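Local coordinates for molybdenum-pterin-binding protein 2 (PDB 1GUT) that binds molybdate as a small bacterial molbindin of the Mop family that assembles from six copies of its chain, at residues G11-L16 / A53-V58. Residues are numbered along the deposited sequence; the frame is centred on the assembly and turned at random.
Sequences GKVVGL and AELTAV
Three backbone hydrogen bonds join 11-16, part of strand 8-18, to the start of strand 54-58 and Ala53 just before it. Gly11 and Leu55 form an antiparallel hydrogen-bonded pair: Gly11 N reaches Leu55 O at 2.8 Å, nearly along the carbonyl axis, and Leu55 N returns a 2.9 Å bond to Gly11 O. Further on, Val13 N donates to Ala53 O at 2.8 Å, with N-H...O 164° and the donor in the carbonyl plane. Lys12 and Glu54 make the non-hydrogen-bonded pair between them, where Glu54 CA points its hydrogen at Gly11 O and Lys12 CA at Ala53 O.

Apolar contact gathers where Val13 and Leu55 are buried. Beta-branched Val13 suits a strand; with CG1 anti to the backbone N (chi1 177°), CG2 meets Leu55 CD1 at 3.5 Å, the side chains crossing obliquely. Partly exposed Ala53 lets its small CB lie 4.2 Å from Val13 CG2, and Gly11 puts no side chain on the Leu55 face. Leu27 and Val49 extend this interior.

Lys12 and Glu54, long and polar, share the outer face without direct contact of their charges. Lys12 runs extended until chi4 bends NZ toward Gly52 O, its hydrogen-bond partner; a water accepts from Lys12 NZ at 2.8 Å and donates a longer 3.3 Å bond to Glu54 OE2.

Beyond Val13, 11-16 turns away through the Val14-Gly15 classic bulge facing Val26. At the other end Ala57 bonds to Leu9, and Thr56 and Val58 pair with a strand of the second subunit. The segments' directions differ by 104°: first and fourth strands pair antiparallel in a strongly bent sheet, consistent with the OB-like Mop/TOBE fold.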
ATOM      1  N   GLY A  11      16.372 -10.279   9.931  1.00 13.72           N
ATOM      2  CA  GLY A  11      17.068 -11.049   8.923  1.00 15.56           C
ATOM      3  C   GLY A  11      18.410 -10.473   8.586  1.00 15.42           C
ATOM      4  O   GLY A  11      18.823  -9.487   9.173  1.00 17.01           O
ATOM      5  N   LYS A  12      19.078 -11.111   7.638  1.00 14.71           N
ATOM      6  CA  LYS A  12      20.396 -10.692   7.218  1.00 14.29           C
ATOM      7  C   LYS A  12      20.304 -10.333   5.747  1.00 13.62           C
ATOM      8  O   LYS A  12      19.699 -11.061   4.966  1.00 12.77           O
ATOM      9  CB  LYS A  12      21.367 -11.861   7.420  1.00 15.74           C
ATOM     10  CG  LYS A  12      22.779 -11.540   7.025  1.00 18.38           C
ATOM     11  CD  LYS A  12      23.705 -12.705   7.413  1.00 21.83           C
ATOM     12  CE  LYS A  12      25.180 -12.345   7.238  1.00 24.45           C
ATOM     13  NZ  LYS A  12      25.695 -11.417   8.298  1.00 25.67           N
ATOM     14  N   VAL A  13      20.890  -9.202   5.368  1.00 12.32           N
ATOM     15  CA  VAL A  13      20.847  -8.797   3.970  1.00 12.81           C
ATOM     16  C   VAL A  13      21.672  -9.761   3.128  1.00 12.51           C
ATOM     17  O   VAL A  13      22.886  -9.940   3.386  1.00 12.88           O
ATOM     18  CB  VAL A  13      21.389  -7.380   3.766  1.00 12.82           C
ATOM     19  CG1 VAL A  13      21.389  -7.052   2.300  1.00 12.91           C
ATOM     20  CG2 VAL A  13      20.546  -6.355   4.548  1.00 13.20           C
ATOM     21  N   VAL A  14      21.033 -10.400   2.146  1.00 11.99           N
ATOM     22  CA  VAL A  14      21.722 -11.303   1.233  1.00 13.17           C
ATOM     23  C   VAL A  14      21.763 -10.771  -0.197  1.00 13.65           C
ATOM     24  O   VAL A  14      22.434 -11.339  -1.069  1.00 16.08           O
ATOM     25  CB  VAL A  14      21.163 -12.746   1.251  1.00 13.02           C
ATOM     26  CG1 VAL A  14      21.413 -13.393   2.599  1.00 14.66           C
ATOM     27  CG2 VAL A  14      19.655 -12.792   0.896  1.00 12.88           C
ATOM     28  N   GLY A  15      21.045  -9.687  -0.453  1.00 13.49           N
ATOM     29  CA  GLY A  15      21.047  -9.076  -1.768  1.00 14.35           C
ATOM     30  C   GLY A  15      20.736  -7.596  -1.680  1.00 13.91           C
ATOM     31  O   GLY A  15      19.905  -7.173  -0.889  1.00 12.70           O
ATOM     32  N   LEU A  16      21.397  -6.812  -2.518  1.00 14.02           N
ATOM     33  CA  LEU A  16      21.175  -5.369  -2.588  1.00 14.20           C
ATOM     34  C   LEU A  16      21.429  -4.918  -4.008  1.00 14.02           C
ATOM     35  O   LEU A  16      22.507  -5.168  -4.552  1.00 14.98           O
ATOM     36  CB  LEU A  16      22.096  -4.627  -1.614  1.00 14.28           C
ATOM     37  CG  LEU A  16      22.030  -3.101  -1.587  1.00 16.77           C
ATOM     38  CD1 LEU A  16      20.645  -2.615  -1.190  1.00 17.63           C
ATOM     39  CD2 LEU A  16      23.067  -2.600  -0.591  1.00 19.38           C
ATOM     40  N   ALA A  53      24.349  -7.093   6.505  1.00 15.25           N
ATOM     41  CA  ALA A  53      23.823  -6.372   7.660  1.00 15.19           C
ATOM     42  C   ALA A  53      22.629  -7.095   8.285  1.00 15.17           C
ATOM     43  O   ALA A  53      21.829  -7.711   7.571  1.00 16.14           O
ATOM     44  CB  ALA A  53      23.401  -4.939   7.256  1.00 15.17           C
ATOM     45  N   GLU A  54      22.507  -7.010   9.612  1.00 14.80           N
ATOM     46  CA  GLU A  54      21.353  -7.607  10.321  1.00 15.43           C
ATOM     47  C   GLU A  54      20.333  -6.490  10.455  1.00 15.59           C
ATOM     48  O   GLU A  54      20.600  -5.480  11.099  1.00 16.33           O
ATOM     49  CB  GLU A  54      21.766  -8.169  11.705  1.00 16.53           C
ATOM     50  CG  GLU A  54      22.755  -9.323  11.602  1.00 20.50           C
ATOM     51  CD  GLU A  54      23.273  -9.790  12.961  1.00 26.71           C
ATOM     52  OE1 GLU A  54      22.965  -9.143  13.986  1.00 30.57           O
ATOM     53  OE2 GLU A  54      24.001 -10.801  13.011  1.00 30.61           O
ATOM     54  N   LEU A  55      19.184  -6.659   9.808  1.00 14.71           N
ATOM     55  CA  LEU A  55      18.130  -5.634   9.791  1.00 14.49           C
ATOM     56  C   LEU A  55      16.775  -6.272  10.030  1.00 13.97           C
ATOM     57  O   LEU A  55      16.668  -7.479  10.071  1.00 14.86           O
ATOM     58  CB  LEU A  55      18.113  -4.898   8.435  1.00 15.70           C
ATOM     59  CG  LEU A  55      19.416  -4.174   8.083  1.00 17.04           C
ATOM     60  CD1 LEU A  55      19.400  -3.729   6.634  1.00 17.22           C
ATOM     61  CD2 LEU A  55      19.626  -2.992   9.038  1.00 20.26           C
ATOM     62  N   THR A  56      15.731  -5.458  10.135  1.00 12.53           N
ATOM     63  CA  THR A  56      14.403  -5.982  10.382  1.00 12.27           C
ATOM     64  C   THR A  56      13.420  -5.485   9.337  1.00 11.96           C
ATOM     65  O   THR A  56      13.361  -4.283   9.058  1.00 13.36           O
ATOM     66  CB  THR A  56      13.946  -5.507  11.778  1.00 12.10           C
ATOM     67  OG1 THR A  56      14.856  -6.005  12.775  1.00 14.76           O
ATOM     68  CG2 THR A  56      12.575  -6.094  12.160  1.00 13.55           C
ATOM     69  N   ALA A  57      12.654  -6.401   8.761  1.00 10.43           N
ATOM     70  CA  ALA A  57      11.611  -6.037   7.793  1.00 11.02           C
ATOM     71  C   ALA A  57      10.338  -5.739   8.583  1.00 10.44           C
ATOM     72  O   ALA A  57       9.982  -6.472   9.521  1.00 11.01           O
ATOM     73  CB  ALA A  57      11.372  -7.208   6.838  1.00 10.67           C
ATOM     74  N   VAL A  58       9.633  -4.675   8.204  1.00  9.08           N
ATOM     75  CA  VAL A  58       8.392  -4.279   8.891  1.00 10.27           C
ATOM     76  C   VAL A  58       7.287  -4.095   7.856  1.00  9.70           C
ATOM     77  O   VAL A  58       7.506  -3.481   6.805  1.00 10.21           O
ATOM     78  CB  VAL A  58       8.605  -2.954   9.682  1.00 10.93           C
ATOM     79  CG1 VAL A  58       7.309  -2.534  10.368  1.00 11.93           C
ATOM     80  CG2 VAL A  58       9.717  -3.085  10.737  1.00 12.56           C
TER
HETATM   81  O   HOH W   1      25.452 -12.733  10.788  1.00 46.08           O